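Local structure of putative alcohol dehydrogenase (Sinorhizobium meliloti, 4J6F) at residues 74-77 / 78-82; 336-339 / 340-343. The protein probably catalyses NAD(P)-dependent alcohol oxidation as a member of the medium-chain dehydrogenase/reductase superfamily, and may bind zinc. All blocks are in the same frame, centred on the assembly; numbering follows the deposited sequence.

Contact 1 of 2, residues 74-77 / 78-82; sequences NNTD and VWVRE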
ATOM      1  N   ASN A  74     -23.461  -6.810 -10.569  1.00 28.77           N
ATOM      2  CA  ASN A  74     -22.210  -6.205 -10.108  1.00 27.02           C
ATOM      3  C   ASN A  74     -21.345  -5.674 -11.249  1.00 26.84           C
ATOM      4  O   ASN A  74     -21.467  -6.112 -12.394  1.00 26.39           O
ATOM      5  CB  ASN A  74     -21.409  -7.227  -9.308  1.00 26.97           C
ATOM      6  CG  ASN A  74     -22.102  -7.620  -8.037  1.00 29.16           C
ATOM      7  OD1 ASN A  74     -22.179  -6.843  -7.078  1.00 30.06           O
ATOM      8  ND2 ASN A  74     -22.642  -8.820  -8.027  1.00 30.65           N
ATOM      9  N   ASN A  75     -20.446  -4.748 -10.933  1.00 26.66           N
ATOM     10  CA  ASN A  75     -19.546  -4.214 -11.941  1.00 27.66           C
ATOM     11  C   ASN A  75     -18.760  -5.281 -12.717  1.00 26.91           C
ATOM     12  O   ASN A  75     -18.541  -5.170 -13.937  1.00 26.99           O
ATOM     13  CB  ASN A  75     -18.609  -3.208 -11.292  1.00 29.38           C
ATOM     14  CG  ASN A  75     -19.279  -1.875 -11.070  1.00 31.56           C
ATOM     15  OD1 ASN A  75     -20.403  -1.656 -11.504  1.00 34.26           O
ATOM     16  ND2 ASN A  75     -18.590  -0.974 -10.406  1.00 31.14           N
ATOM     17  N   THR A  76     -18.359  -6.330 -12.011  1.00 24.92           N
ATOM     18  CA  THR A  76     -17.575  -7.374 -12.628  1.00 24.00           C
ATOM     19  C   THR A  76     -18.318  -8.033 -13.798  1.00 26.11           C
ATOM     20  O   THR A  76     -17.678  -8.474 -14.742  1.00 25.84           O
ATOM     21  CB  THR A  76     -17.096  -8.389 -11.584  1.00 23.29           C
ATOM     22  OG1 THR A  76     -16.073  -9.196 -12.151  1.00 23.32           O
ATOM     23  CG2 THR A  76     -18.237  -9.269 -11.095  1.00 23.62           C
ATOM     24  N   ASP A  77     -19.660  -8.065 -13.746  1.00 28.36           N
ATOM     25  CA  ASP A  77     -20.506  -8.503 -14.881  1.00 29.84           C
ATOM     26  C   ASP A  77     -20.085  -7.811 -16.162  1.00 28.44           C
ATOM     27  O   ASP A  77     -19.835  -8.448 -17.192  1.00 28.86           O
ATOM     28  CB  ASP A  77     -21.968  -8.095 -14.664  1.00 34.84           C
ATOM     29  CG  ASP A  77     -22.637  -8.801 -13.491  1.00 41.03           C
ATOM     30  OD1 ASP A  77     -22.000  -9.654 -12.821  1.00 41.88           O
ATOM     31  OD2 ASP A  77     -23.828  -8.478 -13.252  1.00 42.20           O
ATOM     32  N   VAL A  78     -20.035  -6.482 -16.061  1.00 26.95           N
ATOM     33  CA  VAL A  78     -19.808  -5.574 -17.165  1.00 25.90           C
ATOM     34  C   VAL A  78     -18.357  -5.668 -17.606  1.00 26.83           C
ATOM     35  O   VAL A  78     -18.075  -5.920 -18.774  1.00 28.15           O
ATOM     36  CB  VAL A  78     -20.157  -4.122 -16.752  1.00 24.45           C
ATOM     37  CG1 VAL A  78     -19.737  -3.121 -17.812  1.00 25.29           C
ATOM     38  CG2 VAL A  78     -21.641  -3.983 -16.502  1.00 23.48           C
ATOM     39  N   TRP A  79     -17.437  -5.490 -16.669  1.00 26.40           N
ATOM     40  CA  TRP A  79     -16.021  -5.529 -17.015  1.00 26.77           C
ATOM     41  C   TRP A  79     -15.553  -6.854 -17.603  1.00 26.22           C
ATOM     42  O   TRP A  79     -14.738  -6.853 -18.526  1.00 27.96           O
ATOM     43  CB  TRP A  79     -15.146  -5.092 -15.843  1.00 26.95           C
ATOM     44  CG  TRP A  79     -15.288  -3.621 -15.544  1.00 29.80           C
ATOM     45  CD1 TRP A  79     -15.470  -2.583 -16.454  1.00 31.80           C
ATOM     46  CD2 TRP A  79     -15.244  -3.014 -14.261  1.00 29.28           C
ATOM     47  NE1 TRP A  79     -15.554  -1.376 -15.792  1.00 31.14           N
ATOM     48  CE2 TRP A  79     -15.411  -1.613 -14.446  1.00 31.23           C
ATOM     49  CE3 TRP A  79     -15.079  -3.509 -12.971  1.00 31.46           C
ATOM     50  CZ2 TRP A  79     -15.415  -0.716 -13.379  1.00 34.60           C
ATOM     51  CZ3 TRP A  79     -15.085  -2.611 -11.901  1.00 36.96           C
ATOM     52  CH2 TRP A  79     -15.248  -1.230 -12.114  1.00 37.09           C
ATOM     53  N   VAL A  80     -16.074  -7.976 -17.113  1.00 23.90           N
ATOM     54  CA  VAL A  80     -15.727  -9.260 -17.717  1.00 23.77           C
ATOM     55  C   VAL A  80     -16.212  -9.295 -19.167  1.00 26.83           C
ATOM     56  O   VAL A  80     -15.485  -9.721 -20.051  1.00 28.11           O
ATOM     57  CB  VAL A  80     -16.277 -10.453 -16.916  1.00 22.15           C
ATOM     58  CG1 VAL A  80     -16.232 -11.735 -17.726  1.00 22.03           C
ATOM     59  CG2 VAL A  80     -15.496 -10.629 -15.628  1.00 21.51           C
ATOM     60  N   ARG A  81     -17.428  -8.817 -19.413  1.00 27.89           N
ATOM     61  CA  ARG A  81     -17.992  -8.840 -20.755  1.00 29.05           C
ATOM     62  C   ARG A  81     -17.177  -7.959 -21.678  1.00 32.44           C
ATOM     63  O   ARG A  81     -16.835  -8.373 -22.778  1.00 36.33           O
ATOM     64  CB  ARG A  81     -19.440  -8.382 -20.728  1.00 28.31           C
ATOM     65  CG  ARG A  81     -20.193  -8.512 -22.042  1.00 27.79           C
ATOM     66  CD  ARG A  81     -21.448  -7.657 -21.991  1.00 27.19           C
ATOM     67  NE  ARG A  81     -21.083  -6.268 -22.239  1.00 28.30           N
ATOM     68  CZ  ARG A  81     -21.592  -5.214 -21.609  1.00 28.70           C
ATOM     69  NH1 ARG A  81     -22.514  -5.362 -20.673  1.00 27.38           N
ATOM     70  NH2 ARG A  81     -21.170  -3.996 -21.923  1.00 31.40           N
ATOM     71  N   GLU A  82     -16.847  -6.751 -21.229  1.00 32.97           N
ATOM     72  CA  GLU A  82     -16.014  -5.834 -22.026  1.00 33.45           C
ATOM     73  C   GLU A  82     -14.558  -6.289 -22.158  1.00 33.50           C
ATOM     74  O   GLU A  82     -13.885  -5.893 -23.100  1.00 34.66           O
ATOM     75  CB  GLU A  82     -16.064  -4.417 -21.462  1.00 33.87           C
ATOM     76  CG  GLU A  82     -17.480  -3.898 -21.333  1.00 39.52           C
ATOM     77  CD  GLU A  82     -17.560  -2.466 -20.838  1.00 45.22           C
ATOM     78  OE1 GLU A  82     -16.897  -2.142 -19.834  1.00 44.58           O
ATOM     79  OE2 GLU A  82     -18.300  -1.666 -21.454  1.00 49.91           O
TER

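Contact 2 of 2, residues 336-339 / 340-343; sequences FRRL and VRYI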
ATOM      1  N   PHE A 336     -16.692 -14.032   4.782  1.00 37.55           N
ATOM      2  CA  PHE A 336     -18.037 -14.433   4.391  1.00 34.48           C
ATOM      3  C   PHE A 336     -18.908 -14.813   5.589  1.00 37.18           C
ATOM      4  O   PHE A 336     -20.096 -14.477   5.631  1.00 39.77           O
ATOM      5  CB  PHE A 336     -18.016 -15.572   3.379  1.00 31.49           C
ATOM      6  CG  PHE A 336     -19.377 -15.894   2.827  1.00 31.64           C
ATOM      7  CD1 PHE A 336     -19.903 -15.162   1.764  1.00 30.46           C
ATOM      8  CD2 PHE A 336     -20.153 -16.906   3.385  1.00 31.93           C
ATOM      9  CE1 PHE A 336     -21.160 -15.444   1.258  1.00 29.76           C
ATOM     10  CE2 PHE A 336     -21.413 -17.190   2.882  1.00 31.64           C
ATOM     11  CZ  PHE A 336     -21.920 -16.456   1.823  1.00 30.57           C
ATOM     12  N   ARG A 337     -18.330 -15.518   6.557  1.00 36.72           N
ATOM     13  CA  ARG A 337     -19.082 -15.924   7.737  1.00 35.39           C
ATOM     14  C   ARG A 337     -19.582 -14.692   8.482  1.00 35.82           C
ATOM     15  O   ARG A 337     -20.759 -14.613   8.856  1.00 36.96           O
ATOM     16  CB  ARG A 337     -18.245 -16.826   8.629  1.00 34.54           C
ATOM     17  CG  ARG A 337     -18.406 -18.305   8.317  1.00 36.04           C
ATOM     18  CD  ARG A 337     -17.545 -19.146   9.259  1.00 39.13           C
ATOM     19  NE  ARG A 337     -16.329 -19.650   8.611  1.00 41.02           N
ATOM     20  CZ  ARG A 337     -15.086 -19.273   8.911  1.00 41.25           C
ATOM     21  NH1 ARG A 337     -14.862 -18.380   9.868  1.00 45.67           N
ATOM     22  NH2 ARG A 337     -14.058 -19.801   8.259  1.00 38.03           N
ATOM     23  N   ARG A 338     -18.687 -13.718   8.642  1.00 34.94           N
ATOM     24  CA  ARG A 338     -18.998 -12.467   9.314  1.00 34.68           C
ATOM     25  C   ARG A 338     -20.118 -11.761   8.583  1.00 34.75           C
ATOM     26  O   ARG A 338     -20.997 -11.169   9.205  1.00 36.56           O
ATOM     27  CB  ARG A 338     -17.770 -11.562   9.377  1.00 33.49           C
ATOM     28  CG  ARG A 338     -17.975 -10.294  10.198  1.00 35.01           C
ATOM     29  CD  ARG A 338     -16.664  -9.826  10.811  1.00 38.69           C
ATOM     30  NE  ARG A 338     -15.680  -9.493   9.780  1.00 40.68           N
ATOM     31  CZ  ARG A 338     -14.617 -10.232   9.449  1.00 39.87           C
ATOM     32  NH1 ARG A 338     -14.343 -11.373  10.069  1.00 38.19           N
ATOM     33  NH2 ARG A 338     -13.821  -9.819   8.476  1.00 40.09           N
ATOM     34  N   LEU A 339     -20.091 -11.825   7.257  1.00 32.45           N
ATOM     35  CA  LEU A 339     -21.137 -11.203   6.461  1.00 32.24           C
ATOM     36  C   LEU A 339     -22.480 -11.879   6.733  1.00 33.13           C
ATOM     37  O   LEU A 339     -23.466 -11.202   7.041  1.00 32.70           O
ATOM     38  CB  LEU A 339     -20.777 -11.241   4.980  1.00 31.83           C
ATOM     39  CG  LEU A 339     -21.831 -10.847   3.960  1.00 31.16           C
ATOM     40  CD1 LEU A 339     -22.329  -9.447   4.274  1.00 32.88           C
ATOM     41  CD2 LEU A 339     -21.218 -10.917   2.575  1.00 28.72           C
ATOM     42  N   VAL A 340     -22.508 -13.210   6.652  1.00 34.03           N
ATOM     43  CA  VAL A 340     -23.710 -13.956   7.027  1.00 34.87           C
ATOM     44  C   VAL A 340     -24.185 -13.483   8.408  1.00 36.24           C
ATOM     45  O   VAL A 340     -25.347 -13.098   8.572  1.00 38.32           O
ATOM     46  CB  VAL A 340     -23.498 -15.495   6.978  1.00 31.96           C
ATOM     47  CG1 VAL A 340     -24.688 -16.244   7.574  1.00 30.89           C
ATOM     48  CG2 VAL A 340     -23.284 -15.948   5.544  1.00 29.44           C
ATOM     49  N   ARG A 341     -23.269 -13.470   9.373  1.00 34.47           N
ATOM     50  CA  ARG A 341     -23.567 -13.041  10.728  1.00 36.31           C
ATOM     51  C   ARG A 341     -24.196 -11.636  10.766  1.00 36.58           C
ATOM     52  O   ARG A 341     -25.187 -11.412  11.473  1.00 36.27           O
ATOM     53  CB  ARG A 341     -22.294 -13.103  11.563  1.00 39.26           C
ATOM     54  CG  ARG A 341     -22.454 -13.691  12.953  1.00 43.78           C
ATOM     55  CD  ARG A 341     -21.186 -14.415  13.399  1.00 48.38           C
ATOM     56  NE  ARG A 341     -19.967 -13.591  13.307  1.00 51.61           N
ATOM     57  CZ  ARG A 341     -18.870 -13.928  12.621  1.00 48.59           C
ATOM     58  NH1 ARG A 341     -18.816 -15.083  11.960  1.00 50.89           N
ATOM     59  NH2 ARG A 341     -17.824 -13.113  12.598  1.00 43.27           N
ATOM     60  N   TYR A 342     -23.643 -10.705   9.985  1.00 36.26           N
ATOM     61  CA  TYR A 342     -24.161  -9.332   9.923  1.00 36.78           C
ATOM     62  C   TYR A 342     -25.595  -9.282   9.413  1.00 36.43           C
ATOM     63  O   TYR A 342     -26.461  -8.601   9.991  1.00 36.11           O
ATOM     64  CB  TYR A 342     -23.305  -8.458   9.006  1.00 37.48           C
ATOM     65  CG  TYR A 342     -22.042  -7.881   9.610  1.00 38.13           C
ATOM     66  CD1 TYR A 342     -21.872  -7.776  10.991  1.00 39.23           C
ATOM     67  CD2 TYR A 342     -21.022  -7.404   8.785  1.00 38.91           C
ATOM     68  CE1 TYR A 342     -20.710  -7.239  11.533  1.00 39.74           C
ATOM     69  CE2 TYR A 342     -19.859  -6.858   9.317  1.00 41.26           C
ATOM     70  CZ  TYR A 342     -19.711  -6.779  10.690  1.00 40.78           C
ATOM     71  OH  TYR A 342     -18.569  -6.237  11.208  1.00 41.69           O
ATOM     72  N   ILE A 343     -25.828  -9.983   8.307  1.00 35.69           N
ATOM     73  CA  ILE A 343     -27.167 -10.127   7.751  1.00 35.64           C
ATOM     74  C   ILE A 343     -28.146 -10.643   8.807  1.00 38.08           C
ATOM     75  O   ILE A 343     -29.233 -10.072   8.970  1.00 39.12           O
ATOM     76  CB  ILE A 343     -27.175 -11.051   6.524  1.00 34.59           C
ATOM     77  CG1 ILE A 343     -26.497 -10.361   5.329  1.00 32.76           C
ATOM     78  CG2 ILE A 343     -28.603 -11.434   6.180  1.00 36.52           C
ATOM     79  CD1 ILE A 343     -25.967 -11.306   4.264  1.00 31.08           C
TER

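Contact 1 of 2, residues 74-77 / 78-82
Asn-75 lays its CB over one face of the Trp-79 indole, a CH-pi contact with CB 4.0 Å from the centroid of the six-membered ring. The pair sits in the first turns of helix 75-82, the short helix that follows strand 63-72 in the GroES-like domain of the medium-chain dehydrogenase fold. Both side chains point the same way, with the amide plane turned 60° from the ring, and the amide's OD1 is taken by Lys-371 NZ, just beyond helix 361-370, which packs against Asn-75 and Val-78. With Trp-79 CG anti to its own carbonyl carbon (chi1 -69°), the indole folds back beneath the preceding turn and also lies against Asn-75 O. That oxygen accepts a hydrogen bond from Trp-79 N at 3.0 Å and a weak one from Val-78 N. One residue further along, Val-80 N bonds to Thr-76 O, and Val-80 CG2 runs alongside Thr-76 OG1 at 3.8 Å; the hydroxyl itself is hydrogen-bonded to Tyr-153 and Tyr-85. At the start of the helix the Asp-77 carboxylate turns back toward Asn-74 and is also bonded by the hydroxyl of Tyr-162. Asn-74 N reaches Asp-77 OD2 at 3.2 Å, coming from above the carboxylate plane, 69° out of it.

Contact 2 of 2, residues 336-339 / 340-343
Phe-336 meets Val-340 through CE2, which comes to 3.5 Å from Val-340 CG2, the methyl branch approaching the ring obliquely. The ring also touches Leu-193 of helix 189-201, Met-135 of strand 133-140 and His-174. Next, Arg-337 offers its CB, 3.8 Å from Arg-341 NH1, while its backbone O takes a hydrogen bond from Arg-341 N. Arg-338 does more. Its CA lies against one face of the Arg-341 guanidinium, 3.5 Å from Arg-341 NH2, and its CG sits over the Tyr-342 ring, 4.2 Å from the centroid and 19° off the normal. Arg-341 and Tyr-342 stand three and four residues on along helix 333-344, in the part of the chain assigned to the zinc-binding dehydrogenase family; the helix packs on helix 189-201 and, through Tyr-342, on Leu-226 and Ala-229 of helix 218-229. With CG trans to the backbone N (chi1 -174°), the first part of Arg-338 runs beside the tyrosine before the chain bends at chi3, and salt bridges to Asp-335 and Glu-196 hold its NH2. Replacing Tyr-342 by an alanine would probably strip the Arg-338 methylene chain of its aromatic support and open a gap against helix 218-229. Leu-339 closes the segment: its CD1 lies 4.1 Å from Ile-343 CD1, and its backbone O receives Ile-343 N at 2.9 Å.

Contacts 1 and 2 are both single-helix contacts, and each sets side chains against their neighbours a turn later. They lie on opposite sides of the chain's centre, with their own centres 25 Å apart and their nearest atoms about 11 Å apart, so neither touches the other. Strand 133-140, which bears on residues 336-343 through Met-135, belongs to the same mixed sheet as strand 63-72, which leads into residues 74-82. A bound glycerol, probably from crystallisation, comes about 4 Å from the side chain of Thr-76 in contact 1, and one comes equally near the side chain of Phe-336 in contact 2.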